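Local coordinates for secreted protein (Streptomyces lividans TK24, PDB 5LXZ) that binds copper and probably acts as a secreted copper-radical oxidase of the galactose oxidase-like AA5 family, at residues Ala129-Thr134 against Phe142-Pro147; Gly112-His117 against Ile174-Gln179; Arg539-Ser544 against Met585-Asp590; Ala410-Asp415 against Val552-Ile557; Asn306-Tyr311 against Val329-Thr334. The protein carries 1 engineered substitution. All blocks are in the same frame, centred on the assembly; numbering follows the deposited sequence.

Contact 1: Ala129-Thr134 against Phe142-Pro147; sequences AGTKFT and FVSKDP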
# COMPACT_ATOMS: atom_id res chain seq x y z
N ALA A 129 -35.52 -10.48 -12.21
CA ALA A 129 -34.45 -11.01 -13.01
C ALA A 129 -34.52 -10.48 -14.42
O ALA A 129 -35.61 -10.35 -15.02
CB ALA A 129 -34.50 -12.54 -13.03
N GLY A 130 -33.36 -10.23 -14.99
CA GLY A 130 -33.25 -9.70 -16.33
C GLY A 130 -33.36 -8.19 -16.38
O GLY A 130 -33.38 -7.62 -17.47
N THR A 131 -33.34 -7.54 -15.22
CA THR A 131 -33.25 -6.08 -15.17
C THR A 131 -31.88 -5.65 -15.70
O THR A 131 -30.86 -6.22 -15.32
CB THR A 131 -33.49 -5.56 -13.74
OG1 THR A 131 -34.83 -5.84 -13.35
CG2 THR A 131 -33.25 -4.04 -13.59
N LYS A 132 -31.91 -4.63 -16.56
CA LYS A 132 -30.71 -4.07 -17.17
C LYS A 132 -30.29 -2.82 -16.44
O LYS A 132 -31.13 -1.97 -16.10
CB LYS A 132 -30.98 -3.71 -18.61
CG LYS A 132 -31.03 -4.91 -19.54
CD LYS A 132 -31.45 -4.53 -20.94
CE LYS A 132 -31.35 -5.72 -21.89
NZ LYS A 132 -31.38 -5.22 -23.28
N PHE A 133 -28.99 -2.73 -16.16
CA PHE A 133 -28.38 -1.62 -15.43
C PHE A 133 -27.33 -1.08 -16.36
O PHE A 133 -26.49 -1.83 -16.83
CB PHE A 133 -27.71 -2.13 -14.17
CG PHE A 133 -28.63 -2.70 -13.16
CD1 PHE A 133 -28.99 -4.05 -13.24
CD2 PHE A 133 -29.11 -1.93 -12.11
CE1 PHE A 133 -29.83 -4.59 -12.27
CE2 PHE A 133 -29.96 -2.47 -11.14
CZ PHE A 133 -30.31 -3.81 -11.24
N THR A 134 -27.35 0.24 -16.63
CA THR A 134 -26.41 0.84 -17.59
C THR A 134 -25.62 1.94 -16.89
O THR A 134 -26.19 2.81 -16.25
CB THR A 134 -27.16 1.38 -18.81
OG1 THR A 134 -27.87 0.30 -19.41
CG2 THR A 134 -26.23 1.96 -19.83
N PHE A 142 -25.33 -4.30 -17.74
CA PHE A 142 -25.27 -5.55 -16.98
C PHE A 142 -26.65 -5.94 -16.60
O PHE A 142 -27.51 -5.08 -16.37
CB PHE A 142 -24.37 -5.40 -15.76
CG PHE A 142 -22.98 -4.98 -16.13
CD1 PHE A 142 -22.68 -3.63 -16.34
CD2 PHE A 142 -21.99 -5.91 -16.37
CE1 PHE A 142 -21.43 -3.26 -16.74
CE2 PHE A 142 -20.72 -5.52 -16.76
CZ PHE A 142 -20.46 -4.20 -16.97
N VAL A 143 -26.88 -7.26 -16.54
CA VAL A 143 -28.20 -7.81 -16.31
C VAL A 143 -28.23 -8.64 -15.03
O VAL A 143 -27.31 -9.43 -14.82
CB VAL A 143 -28.58 -8.73 -17.49
CG1 VAL A 143 -30.05 -9.09 -17.42
CG2 VAL A 143 -28.27 -8.04 -18.82
N SER A 144 -29.26 -8.49 -14.21
CA SER A 144 -29.41 -9.34 -13.05
C SER A 144 -29.88 -10.76 -13.45
O SER A 144 -30.56 -10.92 -14.45
CB SER A 144 -30.39 -8.75 -12.07
OG SER A 144 -31.70 -8.64 -12.67
N LYS A 145 -29.50 -11.75 -12.66
CA LYS A 145 -29.92 -13.15 -12.89
C LYS A 145 -31.03 -13.61 -11.96
O LYS A 145 -31.72 -14.62 -12.21
CB LYS A 145 -28.70 -14.07 -12.77
CG LYS A 145 -27.59 -13.79 -13.79
CD LYS A 145 -28.04 -14.09 -15.21
CE LYS A 145 -26.91 -13.84 -16.20
NZ LYS A 145 -27.41 -13.94 -17.58
N ASP A 146 -31.24 -12.87 -10.90
CA ASP A 146 -32.27 -13.08 -9.93
C ASP A 146 -32.98 -11.78 -9.65
O ASP A 146 -32.43 -10.69 -9.82
CB ASP A 146 -31.69 -13.58 -8.60
CG ASP A 146 -31.57 -15.09 -8.54
OD1 ASP A 146 -32.43 -15.79 -9.13
OD2 ASP A 146 -30.60 -15.55 -7.92
N PRO A 147 -34.20 -11.87 -9.11
CA PRO A 147 -34.88 -10.68 -8.61
C PRO A 147 -34.21 -10.15 -7.37
O PRO A 147 -33.49 -10.90 -6.66
CB PRO A 147 -36.30 -11.18 -8.29
CG PRO A 147 -36.09 -12.62 -8.01
CD PRO A 147 -35.02 -13.09 -8.93

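Contact 2: Gly112-His117 against Ile174-Gln179; sequences GLMVVH and IYVEAQ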
# COMPACT_ATOMS: atom_id res chain seq x y z
N GLY A 112 -20.44 -8.76 -11.23
CA GLY A 112 -20.20 -8.48 -9.84
C GLY A 112 -21.42 -7.96 -9.15
O GLY A 112 -22.52 -8.02 -9.71
N LEU A 113 -21.26 -7.42 -7.94
CA LEU A 113 -22.42 -6.96 -7.18
C LEU A 113 -22.82 -5.54 -7.52
O LEU A 113 -21.99 -4.64 -7.57
CB LEU A 113 -22.22 -7.13 -5.68
CG LEU A 113 -22.05 -8.58 -5.24
CD1 LEU A 113 -21.78 -8.62 -3.76
CD2 LEU A 113 -23.25 -9.43 -5.60
N MET A 114 -24.11 -5.37 -7.80
CA MET A 114 -24.73 -4.06 -7.91
C MET A 114 -25.43 -3.73 -6.61
O MET A 114 -26.22 -4.56 -6.10
CB MET A 114 -25.77 -4.11 -9.03
CG MET A 114 -26.47 -2.81 -9.35
SD MET A 114 -25.37 -1.58 -10.09
CE MET A 114 -24.81 -2.41 -11.56
N VAL A 115 -25.16 -2.55 -6.05
CA VAL A 115 -25.87 -2.10 -4.86
C VAL A 115 -26.97 -1.21 -5.35
O VAL A 115 -26.73 -0.10 -5.80
CB VAL A 115 -24.97 -1.37 -3.88
CG1 VAL A 115 -25.77 -0.89 -2.66
CG2 VAL A 115 -23.82 -2.28 -3.50
N VAL A 116 -28.22 -1.67 -5.27
CA VAL A 116 -29.33 -0.87 -5.73
C VAL A 116 -29.79 0.01 -4.58
O VAL A 116 -29.95 -0.48 -3.45
CB VAL A 116 -30.49 -1.73 -6.27
CG1 VAL A 116 -31.59 -0.87 -6.86
CG2 VAL A 116 -29.98 -2.80 -7.25
N HIS A 117 -30.01 1.27 -4.89
CA HIS A 117 -30.43 2.31 -3.96
C HIS A 117 -31.89 2.64 -4.22
O HIS A 117 -32.28 2.79 -5.34
CB HIS A 117 -29.62 3.58 -4.18
CG HIS A 117 -28.23 3.51 -3.66
ND1 HIS A 117 -27.31 2.59 -4.11
CD2 HIS A 117 -27.59 4.26 -2.74
CE1 HIS A 117 -26.17 2.76 -3.48
NE2 HIS A 117 -26.30 3.77 -2.66
N ILE A 174 -27.38 -7.19 -5.61
CA ILE A 174 -27.70 -8.21 -6.59
C ILE A 174 -26.54 -8.43 -7.56
O ILE A 174 -25.92 -7.47 -8.05
CB ILE A 174 -29.01 -7.84 -7.31
CG1 ILE A 174 -29.53 -8.98 -8.15
CG2 ILE A 174 -28.87 -6.57 -8.14
CD1 ILE A 174 -29.99 -10.17 -7.30
N TYR A 175 -26.26 -9.69 -7.88
CA TYR A 175 -25.27 -10.01 -8.87
C TYR A 175 -25.80 -9.60 -10.25
O TYR A 175 -26.94 -9.92 -10.62
CB TYR A 175 -24.90 -11.51 -8.83
CG TYR A 175 -23.96 -11.92 -9.91
CD1 TYR A 175 -22.58 -11.61 -9.83
CD2 TYR A 175 -24.40 -12.57 -11.05
CE1 TYR A 175 -21.70 -11.96 -10.82
CE2 TYR A 175 -23.52 -12.92 -12.07
CZ TYR A 175 -22.18 -12.61 -11.96
OH TYR A 175 -21.32 -12.92 -12.95
N VAL A 176 -24.95 -8.92 -11.01
CA VAL A 176 -25.21 -8.58 -12.38
C VAL A 176 -24.09 -9.06 -13.27
O VAL A 176 -22.95 -9.23 -12.83
CB VAL A 176 -25.50 -7.08 -12.59
CG1 VAL A 176 -26.67 -6.65 -11.74
CG2 VAL A 176 -24.26 -6.24 -12.30
N GLU A 177 -24.40 -9.31 -14.54
CA GLU A 177 -23.46 -9.85 -15.48
C GLU A 177 -23.66 -9.28 -16.86
O GLU A 177 -24.81 -9.05 -17.27
CB GLU A 177 -23.67 -11.36 -15.51
CG GLU A 177 -22.64 -12.17 -16.24
CD GLU A 177 -22.87 -13.65 -15.96
OE1 GLU A 177 -22.37 -14.14 -14.94
OE2 GLU A 177 -23.56 -14.30 -16.79
N ALA A 178 -22.59 -9.13 -17.62
CA ALA A 178 -22.70 -8.71 -19.02
C ALA A 178 -23.45 -9.77 -19.82
O ALA A 178 -23.40 -10.94 -19.50
CB ALA A 178 -21.33 -8.51 -19.62
N GLN A 179 -24.14 -9.33 -20.85
CA GLN A 179 -24.86 -10.26 -21.74
C GLN A 179 -23.92 -11.11 -22.58
O GLN A 179 -24.21 -12.28 -22.85
CB GLN A 179 -25.81 -9.45 -22.63
CG GLN A 179 -26.86 -8.70 -21.81
CD GLN A 179 -27.54 -7.57 -22.56
OE1 GLN A 179 -28.65 -7.75 -23.04
NE2 GLN A 179 -26.88 -6.41 -22.65

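Contact 3: Arg539-Ser544 against Met585-Asp590; sequences RLIRPS and MMFVTD. With EDO (1,2-ethanediol), chain K.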
# COMPACT_ATOMS: atom_id res chain seq x y z
N ARG A 539 22.45 8.34 7.50
CA ARG A 539 21.04 8.33 7.14
C ARG A 539 20.21 7.72 8.26
O ARG A 539 20.55 6.66 8.80
CB ARG A 539 20.85 7.52 5.86
CG ARG A 539 21.51 8.07 4.62
CD ARG A 539 20.86 9.38 4.22
NE ARG A 539 21.49 10.00 3.04
CZ ARG A 539 22.42 10.95 3.09
NH1 ARG A 539 22.92 11.39 4.23
NH2 ARG A 539 22.90 11.43 1.95
N LEU A 540 19.11 8.40 8.57
CA LEU A 540 18.12 7.91 9.48
C LEU A 540 16.95 7.41 8.64
O LEU A 540 16.35 8.20 7.93
CB LEU A 540 17.71 9.04 10.36
CG LEU A 540 17.31 8.82 11.75
CD1 LEU A 540 18.32 8.02 12.57
CD2 LEU A 540 16.95 10.16 12.42
N ILE A 541 16.72 6.11 8.63
CA ILE A 541 15.74 5.51 7.71
C ILE A 541 14.61 4.92 8.51
O ILE A 541 14.81 4.05 9.37
CB ILE A 541 16.39 4.45 6.82
CG1 ILE A 541 17.63 5.05 6.15
CG2 ILE A 541 15.35 3.95 5.82
CD1 ILE A 541 18.24 4.21 5.07
N ARG A 542 13.41 5.38 8.22
CA ARG A 542 12.25 4.90 8.92
C ARG A 542 11.93 3.50 8.39
O ARG A 542 11.93 3.29 7.20
CB ARG A 542 11.08 5.85 8.73
CG ARG A 542 9.96 5.63 9.73
CD ARG A 542 8.92 6.74 9.66
NE ARG A 542 7.84 6.59 10.67
CZ ARG A 542 7.88 7.02 11.94
NH1 ARG A 542 8.93 7.69 12.46
NH2 ARG A 542 6.82 6.88 12.68
N PRO A 543 11.66 2.51 9.26
CA PRO A 543 11.37 1.16 8.81
C PRO A 543 10.13 1.12 7.96
O PRO A 543 9.20 1.89 8.18
CB PRO A 543 11.14 0.37 10.10
CG PRO A 543 11.14 1.34 11.15
CD PRO A 543 11.76 2.60 10.71
N SER A 544 10.12 0.22 6.99
CA SER A 544 8.99 0.09 6.09
C SER A 544 7.84 -0.61 6.76
O SER A 544 8.03 -1.52 7.57
CB SER A 544 9.39 -0.74 4.87
OG SER A 544 10.06 0.07 3.94
N MET A 585 16.21 3.28 11.75
CA MET A 585 17.54 2.71 11.52
C MET A 585 18.52 3.79 11.20
O MET A 585 18.29 4.58 10.28
CB MET A 585 17.50 1.74 10.38
CG MET A 585 16.79 0.43 10.68
SD MET A 585 16.69 -0.66 9.26
CE MET A 585 15.49 0.15 8.20
N MET A 586 19.67 3.85 11.90
CA MET A 586 20.71 4.76 11.51
C MET A 586 21.83 3.98 10.85
O MET A 586 22.44 3.10 11.47
CB MET A 586 21.25 5.57 12.68
CG MET A 586 22.09 6.75 12.19
SD MET A 586 22.91 7.60 13.52
CE MET A 586 24.27 6.50 13.89
N PHE A 587 22.12 4.35 9.62
CA PHE A 587 23.20 3.74 8.83
C PHE A 587 24.27 4.80 8.58
O PHE A 587 23.97 5.97 8.29
CB PHE A 587 22.71 3.29 7.45
CG PHE A 587 21.81 2.10 7.46
CD1 PHE A 587 22.32 0.81 7.35
CD2 PHE A 587 20.41 2.26 7.48
CE1 PHE A 587 21.46 -0.29 7.28
CE2 PHE A 587 19.58 1.17 7.42
CZ PHE A 587 20.08 -0.09 7.27
N VAL A 588 25.54 4.38 8.62
CA VAL A 588 26.62 5.25 8.17
C VAL A 588 27.23 4.60 6.95
O VAL A 588 27.39 3.37 6.92
CB VAL A 588 27.64 5.55 9.28
CG1 VAL A 588 26.90 6.08 10.51
CG2 VAL A 588 28.51 4.35 9.65
N THR A 589 27.59 5.39 5.96
CA THR A 589 28.13 4.85 4.74
C THR A 589 29.46 5.53 4.46
O THR A 589 29.59 6.75 4.62
CB THR A 589 27.11 5.07 3.62
OG1 THR A 589 25.92 4.31 3.94
CG2 THR A 589 27.61 4.58 2.32
N ASP A 590 30.43 4.72 4.02
CA ASP A 590 31.78 5.26 3.79
C ASP A 590 31.94 5.81 2.39
O ASP A 590 31.02 5.79 1.57
CB ASP A 590 32.83 4.22 4.17
CG ASP A 590 32.85 3.01 3.24
OD1 ASP A 590 32.32 3.05 2.12
OD2 ASP A 590 33.39 1.97 3.69
C1 EDO K . 24.63 14.55 4.34
O1 EDO K . 24.49 13.69 3.21
C2 EDO K . 25.50 13.96 5.46
O2 EDO K . 24.97 12.74 6.05

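Contact 4: Ala410-Asp415 against Val552-Ile557; sequences ASILPD and VDQRSI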
# COMPACT_ATOMS: atom_id res chain seq x y z
N ALA A 410 9.66 -1.28 -4.30
CA ALA A 410 10.55 -0.16 -4.26
C ALA A 410 10.96 0.16 -2.86
O ALA A 410 10.10 0.48 -2.03
CB ALA A 410 9.98 1.05 -4.97
N SER A 411 12.25 -0.00 -2.56
CA SER A 411 12.77 0.18 -1.21
C SER A 411 13.97 1.10 -1.24
O SER A 411 14.88 0.91 -2.04
CB SER A 411 13.20 -1.17 -0.63
OG SER A 411 12.08 -1.90 -0.07
N ILE A 412 13.98 2.10 -0.37
CA ILE A 412 15.12 3.00 -0.20
C ILE A 412 16.26 2.24 0.47
O ILE A 412 16.05 1.49 1.43
CB ILE A 412 14.74 4.18 0.68
CG1 ILE A 412 13.61 5.00 0.02
CG2 ILE A 412 15.94 5.05 0.96
CD1 ILE A 412 13.02 6.00 1.00
N LEU A 413 17.48 2.39 -0.06
CA LEU A 413 18.68 1.81 0.55
C LEU A 413 19.52 2.89 1.23
O LEU A 413 19.41 4.07 0.89
CB LEU A 413 19.54 1.14 -0.53
CG LEU A 413 19.17 -0.32 -0.88
CD1 LEU A 413 17.73 -0.60 -1.10
CD2 LEU A 413 20.03 -0.81 -2.05
N PRO A 414 20.41 2.47 2.14
CA PRO A 414 21.18 3.44 2.92
C PRO A 414 22.26 4.25 2.20
O PRO A 414 22.78 5.21 2.79
CB PRO A 414 21.77 2.61 4.05
CG PRO A 414 21.76 1.25 3.56
CD PRO A 414 20.58 1.11 2.65
N ASP A 415 22.55 3.90 0.96
CA ASP A 415 23.47 4.67 0.15
C ASP A 415 22.77 5.70 -0.74
O ASP A 415 23.39 6.29 -1.62
CB ASP A 415 24.35 3.75 -0.69
CG ASP A 415 23.57 2.95 -1.70
OD1 ASP A 415 22.32 2.94 -1.66
OD2 ASP A 415 24.20 2.33 -2.57
N VAL A 552 3.97 4.19 3.15
CA VAL A 552 4.06 5.59 3.49
C VAL A 552 5.00 5.81 4.63
O VAL A 552 5.20 6.96 5.04
CB VAL A 552 2.66 6.20 3.76
CG1 VAL A 552 1.79 6.05 2.52
CG2 VAL A 552 2.02 5.65 5.01
N ASP A 553 5.57 4.74 5.17
CA ASP A 553 6.48 4.84 6.31
C ASP A 553 7.90 5.12 5.87
O ASP A 553 8.58 5.96 6.47
CB ASP A 553 6.46 3.54 7.13
CG ASP A 553 5.26 3.44 8.05
OD1 ASP A 553 4.10 3.46 7.56
OD2 ASP A 553 5.46 3.30 9.27
N GLN A 554 8.41 4.43 4.86
CA GLN A 554 9.83 4.55 4.60
C GLN A 554 10.19 5.97 4.13
O GLN A 554 9.48 6.58 3.36
CB GLN A 554 10.42 3.47 3.67
CG GLN A 554 9.96 3.66 2.26
CD GLN A 554 10.57 2.70 1.26
OE1 GLN A 554 11.69 2.25 1.36
NE2 GLN A 554 9.81 2.43 0.23
N ARG A 555 11.32 6.46 4.64
CA ARG A 555 11.90 7.73 4.23
C ARG A 555 13.30 7.70 4.80
O ARG A 555 13.53 7.06 5.85
CB ARG A 555 11.13 8.95 4.77
CG ARG A 555 10.79 8.91 6.26
CD ARG A 555 10.12 10.18 6.75
NE ARG A 555 8.87 10.44 6.01
CZ ARG A 555 8.31 11.63 5.86
NH1 ARG A 555 8.86 12.70 6.39
NH2 ARG A 555 7.17 11.76 5.17
N SER A 556 14.22 8.34 4.12
CA SER A 556 15.61 8.38 4.57
C SER A 556 16.04 9.81 4.72
O SER A 556 15.99 10.59 3.78
CB SER A 556 16.45 7.71 3.52
OG SER A 556 17.83 7.82 3.91
N ILE A 557 16.44 10.18 5.92
CA ILE A 557 16.72 11.55 6.31
C ILE A 557 18.22 11.71 6.46
O ILE A 557 18.86 10.95 7.17
CB ILE A 557 16.01 11.86 7.62
CG1 ILE A 557 14.49 11.71 7.41
CG2 ILE A 557 16.37 13.26 8.12
CD1 ILE A 557 13.77 11.34 8.67
O HOH W 1 12.08 -0.99 2.55
O HOH W 2 13.68 1.33 2.95
O HOH W 3 19.36 6.68 2.04

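Contact 5: Asn306-Tyr311 against Val329-Thr334; sequences NGKIFY and VWDVET. With EDO (1,2-ethanediol), chain N.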
# COMPACT_ATOMS: atom_id res chain seq x y z
N ASN A 306 5.76 21.07 5.00
CA ASN A 306 4.83 22.11 5.43
C ASN A 306 3.59 21.60 6.17
O ASN A 306 2.67 22.35 6.43
CB ASN A 306 4.46 23.00 4.25
CG ASN A 306 3.63 22.29 3.20
OD1 ASN A 306 3.29 21.10 3.34
ND2 ASN A 306 3.35 23.00 2.12
N GLY A 307 3.53 20.29 6.43
CA GLY A 307 2.42 19.69 7.15
C GLY A 307 1.24 19.25 6.32
O GLY A 307 0.32 18.65 6.83
N LYS A 308 1.26 19.60 5.05
CA LYS A 308 0.27 19.12 4.12
C LYS A 308 0.62 17.71 3.71
O LYS A 308 1.68 17.21 3.99
CB LYS A 308 0.13 20.07 2.91
CG LYS A 308 -0.20 21.51 3.37
CD LYS A 308 -0.50 22.42 2.19
CE LYS A 308 -0.64 23.87 2.70
NZ LYS A 308 -0.83 24.88 1.63
N ILE A 309 -0.34 17.07 3.06
CA ILE A 309 -0.21 15.70 2.61
C ILE A 309 -0.08 15.67 1.10
O ILE A 309 -0.92 16.26 0.39
CB ILE A 309 -1.42 14.88 3.05
CG1 ILE A 309 -1.40 14.58 4.54
CG2 ILE A 309 -1.55 13.55 2.28
CD1 ILE A 309 -0.33 13.59 5.03
N PHE A 310 0.96 14.99 0.61
CA PHE A 310 1.10 14.77 -0.78
C PHE A 310 0.46 13.47 -1.18
O PHE A 310 0.79 12.44 -0.61
CB PHE A 310 2.57 14.75 -1.18
CG PHE A 310 2.80 14.57 -2.67
CD1 PHE A 310 2.22 15.46 -3.56
CD2 PHE A 310 3.49 13.51 -3.16
CE1 PHE A 310 2.42 15.32 -4.92
CE2 PHE A 310 3.70 13.37 -4.54
CZ PHE A 310 3.16 14.27 -5.39
N TYR A 311 -0.47 13.57 -2.12
CA TYR A 311 -1.08 12.38 -2.76
C TYR A 311 -0.40 12.23 -4.08
O TYR A 311 -0.55 13.08 -4.96
CB TYR A 311 -2.56 12.60 -2.93
CG TYR A 311 -3.27 11.55 -3.76
CD1 TYR A 311 -3.12 10.17 -3.48
CD2 TYR A 311 -4.12 11.90 -4.78
CE1 TYR A 311 -3.79 9.21 -4.22
CE2 TYR A 311 -4.84 10.95 -5.46
CZ TYR A 311 -4.67 9.61 -5.19
OH TYR A 311 -5.36 8.61 -5.83
N VAL A 329 -1.65 18.18 -3.54
CA VAL A 329 -1.28 18.53 -2.18
C VAL A 329 -2.55 18.85 -1.41
O VAL A 329 -3.35 19.73 -1.80
CB VAL A 329 -0.37 19.76 -2.18
CG1 VAL A 329 -0.09 20.27 -0.78
CG2 VAL A 329 0.96 19.43 -2.86
N TRP A 330 -2.74 18.13 -0.31
CA TRP A 330 -3.94 18.21 0.49
C TRP A 330 -3.63 18.84 1.83
O TRP A 330 -2.86 18.28 2.62
CB TRP A 330 -4.48 16.79 0.68
CG TRP A 330 -5.74 16.63 1.45
CD1 TRP A 330 -6.73 17.54 1.66
CD2 TRP A 330 -6.15 15.43 2.13
NE1 TRP A 330 -7.71 16.99 2.44
CE2 TRP A 330 -7.40 15.69 2.72
CE3 TRP A 330 -5.59 14.15 2.25
CZ2 TRP A 330 -8.07 14.74 3.42
CZ3 TRP A 330 -6.26 13.22 2.97
CH2 TRP A 330 -7.51 13.50 3.55
N ASP A 331 -4.25 19.98 2.12
CA ASP A 331 -4.18 20.54 3.48
C ASP A 331 -5.32 19.89 4.23
O ASP A 331 -6.49 20.18 3.98
CB ASP A 331 -4.37 22.03 3.39
CG ASP A 331 -4.25 22.72 4.74
OD1 ASP A 331 -4.65 22.12 5.76
OD2 ASP A 331 -3.72 23.84 4.80
N VAL A 332 -5.00 18.96 5.12
CA VAL A 332 -6.02 18.19 5.79
C VAL A 332 -6.84 19.07 6.73
O VAL A 332 -8.01 18.82 6.92
CB VAL A 332 -5.39 17.01 6.55
CG1 VAL A 332 -6.43 16.21 7.29
CG2 VAL A 332 -4.62 16.10 5.61
N GLU A 333 -6.24 20.11 7.28
CA GLU A 333 -6.97 20.95 8.23
C GLU A 333 -8.00 21.86 7.55
O GLU A 333 -9.08 22.05 8.09
CB GLU A 333 -5.99 21.74 9.08
CG GLU A 333 -5.08 20.89 9.93
CD GLU A 333 -4.10 21.71 10.73
OE1 GLU A 333 -3.12 22.20 10.14
OE2 GLU A 333 -4.35 21.89 11.98
N THR A 334 -7.68 22.44 6.40
CA THR A 334 -8.66 23.23 5.63
C THR A 334 -9.47 22.44 4.64
O THR A 334 -10.52 22.88 4.17
CB THR A 334 -7.98 24.37 4.84
OG1 THR A 334 -7.13 23.76 3.86
CG2 THR A 334 -7.15 25.28 5.71
C1 EDO N . -1.05 18.78 9.72
O1 EDO N . -0.28 17.67 9.21
C2 EDO N . -1.94 18.41 10.91
O2 EDO N . -1.17 17.84 11.95
O HOH W 4 -2.42 19.14 6.40

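Contact 1: Ala129-Thr134 against Phe142-Pro147
Two backbone bonds pair Phe-133 with Phe-142: Phe-133 N to Phe-142 O is 2.8 Å, nearly along the C=O axis, and Phe-142 N to Phe-133 O is 2.9 Å. Two residues along, Ser-144 N gives a 3.0 Å bond in the carbonyl plane of Thr-131 O. Gly-130 N then reaches Ser-144 O at 2.9 Å, from above the carbonyl plane. Ser-144 OG sits between its own backbone N and carbonyl carbon (chi1 62°), which turns it to Thr-131 N for a weak bond of 3.2 Å. In the packing, Val-143 CG1 lies 3.4 Å from Gly-130 CA. At phi 85° a side chain on Gly-130 would collide with the Ala-129 carbonyl oxygen, which favours glycine. The ring of Phe-133 turns its edge to Phe-142 O, while Tyr-193 and Val-176 touch both phenylalanines. This is an antiparallel beta hairpin of the GlxA beta barrel domain. Its chemistry implies a ladder held mainly by backbone bonds, with aromatic rings on the buried face and Lys-132 and Val-143 on the other.

Contact 2: Gly112-His117 against Ile174-Gln179
Met-114 and Val-176 cross obliquely on one face of the strand pair. Met-114 CG is anti to the backbone N (chi1 -176°), and the chain then bends twice. Its CB lies 3.8 Å from Val-176 CG1, and the bends bring CE to 3.9 Å from Val-176 CG2. On the same face Val-116 and Ile-174 run alongside each other in the same direction, with their CG2 atoms 4.0 Å apart. Phe-133 packs against Met-114, Val-116 and Val-176 from strand 132-135. The strands 111-118 and 164-177 are antiparallel neighbours in the curled sheet of the GlxA beta barrel domain. Gly-112 pairs with Val-176 and Met-114 with Ile-174, each through two backbone bonds. The straightest runs from Val-176 N to Gly-112 O (2.9 Å, 175°). On the other face Leu-113 CD2 rests 3.8 Å from Tyr-175 N. The Tyr-175 ring extends along Gly-112, its CE1 3.5 Å from Gly-112 N. Tyr-175 OH gives a 2.6 Å hydrogen bond to the anti lone pair of Glu-177 OE1, which Asp-106 N also bonds, and it bonds Lys-217 too. An alanine in place of Tyr-175 would remove this hydroxyl and ring, and would probably leave Glu-177 less firmly placed and Gly-112 less covered.

Contact 3: Arg539-Ser544 against Met585-Asp590
Strands 535-541 and 582-590 run antiparallel, side by side, in the beta sheet of the galactose oxidase-like early set domain. Arg-539 opens the pairing. Arg-539 N gives a 2.9 Å bond to Phe-587 O, and Phe-587 N returns one of 2.9 Å to Arg-539 O, each nearly along the C=O axis. The Arg-539 side chain bends at chi2 (-67°) and leads away from the partner strand. NE makes a salt bridge with Asp-416. The edge of the guanidinium meets an ethanediol, probably from the crystallisation liquor, whose O1 lies 3.0 Å from both Arg-539 NH1 and NH2. Leu-540 turns to the opposite face of the sheet. Its CD1 packs 3.8 Å from Met-586 CB, and the two side chains cross obliquely. Val-601 of strand 599-603 touches both. Ile-541 returns to the first face and pairs with Met-585. Its N gives a short bond of 2.7 Å to Met-585 O, in the carbonyl plane. Met-585 N bonds back to Ile-541 O from above the carbonyl plane. Ile-541 CD1 reaches Phe-587 CD2 at 3.8 Å, with the two side chains at about a right angle. Leu-466 of strand 462-466 packs against Ile-541, Met-585 and Phe-587. Further on, Arg-542 bonds to Arg-555 through the backbone. Pro-543 CA lies 4.3 Å from Met-585 CE, the tip of a side chain extended at chi2 and bent at chi3.

Contact 4: Ala410-Asp415 against Val552-Ile557
Gln-554 carries this contact. Its CB starts toward segment 410-415, and CG takes the crowded position between the backbone N and the carbonyl carbon (chi1 71°). CG lies 4.1 Å from Ile-412 CD1, and CD 3.8 Å from Ile-412 N. Beyond CG the chain is extended, so the amide reaches the backbone of the Kelch strand. OE1 accepts a straight bond from Ile-412 N (2.9 Å, 170°), which comes from above the carbonyl plane. A water gives OE1 another bond of 2.7 Å and donates to Ile-412 O. NE2 donates to Ala-410 O at 3.0 Å, with that oxygen in the amide plane. The amide binds the strand much as a neighbouring strand would, with both ends engaged. Beside it, Ile-412 CG2 packs 3.7 Å from Ser-556 CB, and a second water joins Ser-556 OG to Leu-413 O. Strand 409-412 is an outermost strand of its four-stranded Kelch sheet, touched by Val-355 of strand 353-356. The contact ties it to the early set domain, where strand 556-564 lies beside strand 535-541.

Contact 5: Asn306-Tyr311 against Val329-Thr334
The backbone bonds are two and nearly straight. Ile-309 N reaches Trp-330 O at 2.8 Å, and Trp-330 N reaches Ile-309 O at 2.7 Å, both in the carbonyl plane. Polar turns flank this pair. Asn-306 OD1 accepts from Lys-308 N in an Asx turn, and Asp-331 OD1 accepts from Thr-334 N at 3.1 Å in an Asx motif. A water bridges Gly-307 O and Val-332 N. The charges are looser: Lys-308 NZ stays 4.4 Å from Asp-331 OD2, too far for a salt bridge. Apolar contacts lie on both faces. The extended Lys-308 chain crosses Val-329 obliquely, its CD 3.7 Å from Val-329 CG1. Replacing Lys-308 with an alanine would remove the chain beyond CB and its charge, and would probably leave Val-329 and Asp-331 less covered. On the other face Ile-309 CG1 meets Val-332 CG2 at 3.7 Å. That methyl also sits over the centre of one face of the Trp-330 ring, 3.8 Å above its plane. Trp-330 NE1 bonds Asn-335, and Leu-260 of strand 259-262 touches both Trp-330 and Val-332. Antiparallel strands 309-311 and 328-330 are the two central strands of a four-stranded sheet, the arrangement of a Kelch blade in a beta propeller.

Contacts 3 and 4 are fully buried, while contacts 1, 2 and 5 are partly buried. Contact 1 has the most exposed residues. Contacts 1 and 2 share the curled sheet of the GlxA barrel domain, with centres about 7 Å apart, and Val-143 probably bonds to Glu-177 between them. Contacts 3 and 4 meet likewise in the early set sheet, where strands 535-541 and 556-564 are neighbours. Contact 5 stands apart in another Kelch blade, about 7 Å from contact 4 at the nearest atoms. Four contacts rest on antiparallel backbone pairing. Contact 4 instead joins two domains through a side-chain amide and waters. In contact 3 the backbone ladder is flanked by apolar side chains, whereas turns and charged groups edge contacts 1 and 5.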